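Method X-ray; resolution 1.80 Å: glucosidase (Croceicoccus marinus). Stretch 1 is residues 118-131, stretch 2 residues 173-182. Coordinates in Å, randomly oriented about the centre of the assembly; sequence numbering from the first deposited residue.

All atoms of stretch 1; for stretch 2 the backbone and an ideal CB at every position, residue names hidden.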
ATOM      1  N   GLN A 118      21.453 -10.832  -9.824  1.00 18.28           N
ATOM      2  CA  GLN A 118      22.442 -11.743  -9.262  1.00 20.80           C
ATOM      3  C   GLN A 118      22.541 -11.559  -7.749  1.00 19.05           C
ATOM      4  O   GLN A 118      22.331 -10.459  -7.232  1.00 20.14           O
ATOM      5  CB  GLN A 118      23.812 -11.507  -9.900  1.00 22.80           C
ATOM      6  CG  GLN A 118      23.869 -11.812 -11.383  1.00 21.67           C
ATOM      7  CD  GLN A 118      25.227 -11.501 -11.973  1.00 31.14           C
ATOM      8  OE1 GLN A 118      26.248 -11.618 -11.297  1.00 37.80           O
ATOM      9  NE2 GLN A 118      25.247 -11.087 -13.234  1.00 33.66           N
ATOM     10  N   PRO A 119      22.871 -12.620  -7.014  1.00 17.92           N
ATOM     11  CA  PRO A 119      23.134 -12.470  -5.578  1.00 18.17           C
ATOM     12  C   PRO A 119      24.442 -11.727  -5.332  1.00 17.13           C
ATOM     13  O   PRO A 119      25.229 -11.464  -6.245  1.00 18.71           O
ATOM     14  CB  PRO A 119      23.203 -13.918  -5.080  1.00 18.55           C
ATOM     15  CG  PRO A 119      23.676 -14.695  -6.296  1.00 22.08           C
ATOM     16  CD  PRO A 119      23.089 -14.005  -7.486  1.00 26.19           C
ATOM     17  N   ALA A 120      24.671 -11.394  -4.063  1.00 18.36           N
ATOM     18  CA  ALA A 120      25.904 -10.719  -3.675  1.00 18.68           C
ATOM     19  C   ALA A 120      27.111 -11.635  -3.864  1.00 22.84           C
ATOM     20  O   ALA A 120      27.077 -12.813  -3.500  1.00 21.27           O
ATOM     21  CB  ALA A 120      25.830 -10.269  -2.217  1.00 19.91           C
ATOM     22  N   ARG A 121      28.180 -11.069  -4.435  1.00 24.45           N
ATOM     23  CA  ARG A 121      29.472 -11.730  -4.614  1.00 25.18           C
ATOM     24  C   ARG A 121      30.260 -11.817  -3.313  1.00 25.52           C
ATOM     25  O   ARG A 121      30.934 -12.822  -3.056  1.00 27.74           O
ATOM     26  CB  ARG A 121      30.301 -10.954  -5.639  1.00 30.54           C
ATOM     27  CG  ARG A 121      30.489 -11.602  -6.991  1.00 36.03           C
ATOM     28  CD  ARG A 121      31.834 -11.159  -7.587  1.00 41.02           C
ATOM     29  NE  ARG A 121      31.947  -9.700  -7.719  1.00 41.14           N
ATOM     30  CZ  ARG A 121      32.768  -8.943  -6.993  1.00 45.59           C
ATOM     31  NH1 ARG A 121      33.539  -9.498  -6.080  1.00 40.63           N
ATOM     32  NH2 ARG A 121      32.818  -7.626  -7.173  1.00 41.80           N
ATOM     33  N   ASP A 122      30.222 -10.758  -2.511  1.00 22.13           N
ATOM     34  CA  ASP A 122      31.054 -10.613  -1.321  1.00 24.75           C
ATOM     35  C   ASP A 122      30.107 -10.260  -0.183  1.00 24.27           C
ATOM     36  O   ASP A 122      29.768  -9.086   0.006  1.00 19.36           O
ATOM     37  CB  ASP A 122      32.131  -9.545  -1.532  1.00 24.63           C
ATOM     38  CG  ASP A 122      32.998  -9.307  -0.297  1.00 22.19           C
ATOM     39  OD1 ASP A 122      32.629  -9.742   0.810  1.00 23.60           O
ATOM     40  OD2 ASP A 122      34.069  -8.671  -0.440  1.00 24.09           O
ATOM     41  N   LEU A 123      29.709 -11.274   0.586  1.00 18.55           N
ATOM     42  CA  LEU A 123      28.641 -11.080   1.563  1.00 18.84           C
ATOM     43  C   LEU A 123      29.093 -10.179   2.704  1.00 22.41           C
ATOM     44  O   LEU A 123      28.309  -9.363   3.209  1.00 21.30           O
ATOM     45  CB  LEU A 123      28.167 -12.439   2.087  1.00 17.20           C
ATOM     46  CG  LEU A 123      26.833 -12.490   2.836  1.00 27.91           C
ATOM     47  CD1 LEU A 123      25.693 -12.076   1.923  1.00 21.14           C
ATOM     48  CD2 LEU A 123      26.586 -13.881   3.436  1.00 25.02           C
ATOM     49  N   ALA A 124      30.357 -10.298   3.114  1.00 22.97           N
ATOM     50  CA  ALA A 124      30.869  -9.451   4.185  1.00 20.86           C
ATOM     51  C   ALA A 124      30.841  -7.977   3.790  1.00 21.28           C
ATOM     52  O   ALA A 124      30.427  -7.126   4.587  1.00 22.64           O
ATOM     53  CB  ALA A 124      32.287  -9.888   4.565  1.00 18.60           C
ATOM     54  N   LYS A 125      31.256  -7.654   2.558  1.00 17.95           N
ATOM     55  CA  LYS A 125      31.217  -6.259   2.120  1.00 19.28           C
ATOM     56  C   LYS A 125      29.782  -5.795   1.881  1.00 24.93           C
ATOM     57  O   LYS A 125      29.435  -4.651   2.199  1.00 20.92           O
ATOM     58  CB  LYS A 125      32.065  -6.067   0.859  1.00 22.71           C
ATOM     59  CG  LYS A 125      32.335  -4.589   0.498  1.00 21.12           C
ATOM     60  CD  LYS A 125      33.287  -4.459  -0.675  1.00 29.52           C
ATOM     61  CE  LYS A 125      33.884  -3.062  -0.733  1.00 29.20           C
ATOM     62  NZ  LYS A 125      34.988  -2.939  -1.738  1.00 24.98           N
ATOM     63  N   TYR A 126      28.939  -6.663   1.314  1.00 17.82           N
ATOM     64  CA  TYR A 126      27.520  -6.344   1.181  1.00 22.66           C
ATOM     65  C   TYR A 126      26.931  -5.916   2.526  1.00 19.62           C
ATOM     66  O   TYR A 126      26.242  -4.893   2.630  1.00 17.75           O
ATOM     67  CB  TYR A 126      26.784  -7.563   0.609  1.00 20.63           C
ATOM     68  CG  TYR A 126      25.319  -7.340   0.289  1.00 20.95           C
ATOM     69  CD1 TYR A 126      24.928  -6.724  -0.902  1.00 20.39           C
ATOM     70  CD2 TYR A 126      24.330  -7.757   1.169  1.00 18.19           C
ATOM     71  CE1 TYR A 126      23.569  -6.529  -1.199  1.00 18.12           C
ATOM     72  CE2 TYR A 126      22.979  -7.567   0.880  1.00 22.50           C
ATOM     73  CZ  TYR A 126      22.613  -6.953  -0.307  1.00 17.75           C
ATOM     74  OH  TYR A 126      21.276  -6.752  -0.595  1.00 16.40           O
ATOM     75  N   GLU A 127      27.239  -6.672   3.582  1.00 18.96           N
ATOM     76  CA  GLU A 127      26.701  -6.365   4.905  1.00 20.14           C
ATOM     77  C   GLU A 127      27.195  -5.009   5.415  1.00 19.56           C
ATOM     78  O   GLU A 127      26.411  -4.236   5.980  1.00 21.83           O
ATOM     79  CB  GLU A 127      27.061  -7.497   5.877  1.00 19.31           C
ATOM     80  CG  GLU A 127      26.517  -7.316   7.291  1.00 21.75           C
ATOM     81  CD  GLU A 127      26.727  -8.549   8.167  1.00 30.10           C
ATOM     82  OE1 GLU A 127      27.079  -9.616   7.623  1.00 24.87           O
ATOM     83  OE2 GLU A 127      26.526  -8.452   9.397  1.00 28.81           O
ATOM     84  N   GLN A 128      28.455  -4.707   5.214  1.00 22.29           N
ATOM     85  CA  GLN A 128      28.970  -3.438   5.631  1.00 25.35           C
ATOM     86  C   GLN A 128      28.266  -2.287   4.885  1.00 18.20           C
ATOM     87  O   GLN A 128      27.935  -1.320   5.452  1.00 19.74           O
ATOM     88  CB  GLN A 128      30.469  -3.335   5.334  1.00 21.00           C
ATOM     89  CG  GLN A 128      31.384  -4.238   6.088  1.00 33.05           C
ATOM     90  CD  GLN A 128      32.847  -3.948   5.716  1.00 41.05           C
ATOM     91  OE1 GLN A 128      33.371  -4.499   4.786  1.00 50.84           O
ATOM     92  NE2 GLN A 128      33.446  -3.004   6.388  1.00 38.38           N
ATOM     93  N   VAL A 129      28.040  -2.472   3.616  1.00 16.22           N
ATOM     94  CA  VAL A 129      27.446  -1.407   2.816  1.00 16.80           C
ATOM     95  C   VAL A 129      25.985  -1.213   3.211  1.00 17.24           C
ATOM     96  O   VAL A 129      25.509  -0.078   3.317  1.00 15.78           O
ATOM     97  CB  VAL A 129      27.637  -1.706   1.316  1.00 18.54           C
ATOM     98  CG1 VAL A 129      26.719  -0.859   0.457  1.00 18.98           C
ATOM     99  CG2 VAL A 129      29.097  -1.455   0.939  1.00 15.96           C
ATOM    100  N   VAL A 130      25.271  -2.307   3.508  1.00 15.70           N
ATOM    101  CA  VAL A 130      23.890  -2.171   3.984  1.00 17.82           C
ATOM    102  C   VAL A 130      23.860  -1.422   5.307  1.00 23.89           C
ATOM    103  O   VAL A 130      23.003  -0.554   5.531  1.00 19.18           O
ATOM    104  CB  VAL A 130      23.204  -3.544   4.115  1.00 16.46           C
ATOM    105  CG1 VAL A 130      21.835  -3.394   4.829  1.00 13.35           C
ATOM    106  CG2 VAL A 130      23.031  -4.196   2.750  1.00 15.48           C
ATOM    107  N   GLU A 131      24.806  -1.728   6.196  1.00 17.76           N
ATOM    108  CA  GLU A 131      24.795  -1.099   7.512  1.00 20.35           C
ATOM    109  C   GLU A 131      24.992   0.411   7.403  1.00 18.88           C
ATOM    110  O   GLU A 131      24.310   1.183   8.086  1.00 18.63           O
ATOM    111  CB  GLU A 131      25.867  -1.729   8.405  1.00 21.95           C
ATOM    112  CG  GLU A 131      25.998  -1.087   9.784  1.00 25.55           C
ATOM    113  CD  GLU A 131      27.057  -1.758  10.645  1.00 36.51           C
ATOM    114  OE1 GLU A 131      27.609  -2.793  10.218  1.00 34.61           O
ATOM    115  OE2 GLU A 131      27.339  -1.244  11.749  1.00 39.66           O
ATOM    116  N   UNK A 173      18.704 -16.416   1.616  1.00 18.94           N
ATOM    117  CA  UNK A 173      18.587 -16.434   3.075  1.00 18.47           C
ATOM    118  C   UNK A 173      19.798 -15.786   3.739  1.00 20.32           C
ATOM    119  O   UNK A 173      19.657 -15.036   4.712  1.00 19.83           O
ATOM    120  CB  UNK A 173      18.424 -17.870   3.576  1.00 18.47           C
ATOM    121  N   UNK A 174      21.004 -16.091   3.254  1.00 18.42           N
ATOM    122  CA  UNK A 174      22.186 -15.532   3.895  1.00 22.20           C
ATOM    123  C   UNK A 174      22.234 -14.024   3.708  1.00 18.98           C
ATOM    124  O   UNK A 174      22.657 -13.290   4.611  1.00 21.05           O
ATOM    125  CB  UNK A 174      23.456 -16.177   3.337  1.00 22.20           C
ATOM    126  N   UNK A 175      21.781 -13.546   2.555  1.00 19.51           N
ATOM    127  CA  UNK A 175      21.682 -12.120   2.293  1.00 17.38           C
ATOM    128  C   UNK A 175      20.661 -11.469   3.224  1.00 15.55           C
ATOM    129  O   UNK A 175      20.892 -10.376   3.744  1.00 16.04           O
ATOM    130  CB  UNK A 175      21.305 -11.872   0.831  1.00 17.38           C
ATOM    131  N   UNK A 176      19.534 -12.152   3.449  1.00 19.10           N
ATOM    132  CA  UNK A 176      18.560 -11.640   4.405  1.00 16.91           C
ATOM    133  C   UNK A 176      19.177 -11.521   5.791  1.00 20.16           C
ATOM    134  O   UNK A 176      19.025 -10.496   6.466  1.00 16.74           O
ATOM    135  CB  UNK A 176      17.326 -12.544   4.450  1.00 16.91           C
ATOM    136  N   UNK A 177      19.888 -12.563   6.234  1.00 19.73           N
ATOM    137  CA  UNK A 177      20.461 -12.528   7.574  1.00 17.09           C
ATOM    138  C   UNK A 177      21.493 -11.416   7.700  1.00 18.00           C
ATOM    139  O   UNK A 177      21.574 -10.752   8.740  1.00 22.04           O
ATOM    140  CB  UNK A 177      21.096 -13.877   7.918  1.00 17.09           C
ATOM    141  N   UNK A 178      22.291 -11.198   6.651  1.00 18.55           N
ATOM    142  CA  UNK A 178      23.259 -10.108   6.674  1.00 19.65           C
ATOM    143  C   UNK A 178      22.562  -8.760   6.806  1.00 19.23           C
ATOM    144  O   UNK A 178      22.982  -7.906   7.597  1.00 19.29           O
ATOM    145  CB  UNK A 178      24.121 -10.134   5.410  1.00 19.65           C
ATOM    146  N   UNK A 179      21.489  -8.556   6.039  1.00 19.76           N
ATOM    147  CA  UNK A 179      20.747  -7.301   6.121  1.00 17.37           C
ATOM    148  C   UNK A 179      20.108  -7.123   7.492  1.00 17.33           C
ATOM    149  O   UNK A 179      20.162  -6.033   8.072  1.00 17.61           O
ATOM    150  CB  UNK A 179      19.673  -7.246   5.032  1.00 17.37           C
ATOM    151  N   UNK A 180      19.499  -8.184   8.030  1.00 17.69           N
ATOM    152  CA  UNK A 180      18.868  -8.094   9.343  1.00 18.40           C
ATOM    153  C   UNK A 180      19.890  -7.782  10.431  1.00 22.46           C
ATOM    154  O   UNK A 180      19.644  -6.943  11.310  1.00 21.40           O
ATOM    155  CB  UNK A 180      18.137  -9.397   9.670  1.00 18.40           C
ATOM    156  N   UNK A 181      21.037  -8.472  10.406  1.00 22.57           N
ATOM    157  CA  UNK A 181      22.118  -8.155  11.335  1.00 22.13           C
ATOM    158  C   UNK A 181      22.526  -6.689  11.236  1.00 20.03           C
ATOM    159  O   UNK A 181      22.723  -6.021  12.258  1.00 22.24           O
ATOM    160  CB  UNK A 181      23.327  -9.054  11.067  1.00 22.13           C
ATOM    161  N   UNK A 182      22.679  -6.175  10.013  1.00 18.48           N
ATOM    162  CA  UNK A 182      23.132  -4.796   9.852  1.00 18.55           C
ATOM    163  C   UNK A 182      22.092  -3.805  10.365  1.00 19.08           C
ATOM    164  O   UNK A 182      22.432  -2.841  11.059  1.00 19.07           O
ATOM    165  CB  UNK A 182      23.447  -4.510   8.382  1.00 18.55           C
TER

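Stretch 2 is helical throughout. Its axis passes 8.6 Å from that of helix 123-131, and the two run in the same general direction, 37° apart. They draw together along their length: CA of 175 is 7.1 Å from Leu123 CA, CA of 178 is 5.4 Å from Glu127 CA, and CA of 182 is 4.7 Å from Glu131 CA.

Position 173 has nothing of stretch 1 within 5.5 Å of its ideal CB. The residue is Tyr173.

At position 174 the CB points sideways and lies 3.9 Å from Leu123 CD2. Many side chains could rest their CB on this methyl and turn away. Glu174 does so, with chi1 in m; its carboxylate bonds elsewhere in the structure.

At position 175 CA-to-CB also points sideways, but the gap is wide. The ideal CB is 4.5 Å from Leu123 CD1 and 4.6 Å from Tyr126 CE2. Beyond lie Pro119 and Ala120. A long, flexible apolar chain such as methionine suits the space best; leucine or isoleucine could fill part of it. The residue is Met175, modelled as selenomethionine. Its CG packs 3.8 Å from Leu123 CD1. SE lies 4.0 Å from Pro119 CB and 3.5 Å from Ala120 N, which has no hydrogen-bond partner in the model. CE reaches Tyr126 CZ at 3.5 Å, in an oblique approach to the ring.

Positions 176 and 177 have no neighbour in stretch 1; the CB of 176 points away. They hold Tyr176 and Ala177.

Position 178 points toward stretch 1. Its ideal CB is already 3.7 Å from Glu127 OE1 and 4.3 Å from Leu123 CD1. A small residue fits best: glycine, alanine or perhaps serine. Ala178 fills the space with one methyl.

At position 179 the CB points sideways, 4.4 Å from Val130 CG1. A small or medium apolar residue would suit it. Ala179 makes this light contact.

Position 180 points away, which leaves the choice open. It is Ala180.

Position 181 points toward stretch 1, with Glu127 OE2 3.7 Å from the ideal CB. The negative charge favours lysine or arginine; a neutral donor is possible. Arg181 folds back to form a two-pronged salt bridge: NH2 donates to Glu127 OE1 at 2.9 Å and NE to Glu127 OE2 at 3.2 Å. The carboxylate lies at the guanidinium edge, so both N-H bonds point well.

At position 182 the ideal CB meets Glu131 CB at 3.7 Å, Glu127 O at 3.8 Å and Val130 CG1 at 4.1 Å. Alanine or glycine is expected. Ala182 packs its methyl among these atoms where the backbones are closest.

Stretch 2 (173-182) YEMYAAAARA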
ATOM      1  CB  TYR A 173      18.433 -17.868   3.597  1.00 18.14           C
ATOM      2  CG  TYR A 173      17.343 -18.716   2.974  1.00 18.75           C
ATOM      3  CD1 TYR A 173      16.207 -18.147   2.405  1.00 20.47           C
ATOM      4  CD2 TYR A 173      17.450 -20.104   2.972  1.00 22.61           C
ATOM      5  CE1 TYR A 173      15.206 -18.948   1.841  1.00 21.11           C
ATOM      6  CE2 TYR A 173      16.469 -20.906   2.406  1.00 19.64           C
ATOM      7  CZ  TYR A 173      15.352 -20.335   1.844  1.00 22.55           C
ATOM      8  OH  TYR A 173      14.383 -21.155   1.293  1.00 21.37           O
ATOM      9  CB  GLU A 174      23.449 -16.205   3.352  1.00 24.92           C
ATOM     10  CG  GLU A 174      23.589 -17.660   3.771  1.00 30.39           C
ATOM     11  CD  GLU A 174      23.724 -17.834   5.284  1.00 42.49           C
ATOM     12  OE1 GLU A 174      22.965 -18.642   5.872  1.00 38.15           O
ATOM     13  OE2 GLU A 174      24.600 -17.170   5.886  1.00 47.99           O
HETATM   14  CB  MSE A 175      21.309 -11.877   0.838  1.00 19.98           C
HETATM   15  CG  MSE A 175      22.449 -12.046  -0.126  1.00 18.67           C
HETATM   16 SE   MSE A 175      21.912 -11.846  -1.968  0.74 20.25          SE
HETATM   17  CE  MSE A 175      21.667  -9.890  -2.055  1.00 15.32           C
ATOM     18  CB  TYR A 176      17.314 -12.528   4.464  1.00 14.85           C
ATOM     19  CG  TYR A 176      16.357 -11.981   5.494  1.00 19.90           C
ATOM     20  CD1 TYR A 176      15.652 -10.807   5.242  1.00 22.30           C
ATOM     21  CD2 TYR A 176      16.201 -12.586   6.733  1.00 17.76           C
ATOM     22  CE1 TYR A 176      14.802 -10.265   6.185  1.00 19.59           C
ATOM     23  CE2 TYR A 176      15.350 -12.054   7.685  1.00 17.72           C
ATOM     24  CZ  TYR A 176      14.653 -10.885   7.400  1.00 14.17           C
ATOM     25  OH  TYR A 176      13.811 -10.329   8.318  1.00 18.60           O
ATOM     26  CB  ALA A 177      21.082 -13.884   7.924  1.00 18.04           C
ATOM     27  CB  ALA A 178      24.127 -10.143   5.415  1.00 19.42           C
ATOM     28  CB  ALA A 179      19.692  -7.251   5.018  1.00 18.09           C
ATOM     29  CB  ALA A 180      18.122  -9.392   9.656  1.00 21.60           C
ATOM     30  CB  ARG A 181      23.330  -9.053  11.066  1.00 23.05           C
ATOM     31  CG  ARG A 181      23.242 -10.423  11.730  1.00 30.11           C
ATOM     32  CD  ARG A 181      24.598 -11.124  11.755  1.00 28.52           C
ATOM     33  NE  ARG A 181      25.213 -11.149  10.433  1.00 27.99           N
ATOM     34  CZ  ARG A 181      24.999 -12.102   9.531  1.00 25.79           C
ATOM     35  NH1 ARG A 181      24.197 -13.123   9.815  1.00 25.13           N
ATOM     36  NH2 ARG A 181      25.594 -12.042   8.350  1.00 23.45           N
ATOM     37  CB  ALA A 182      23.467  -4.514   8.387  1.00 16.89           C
TER
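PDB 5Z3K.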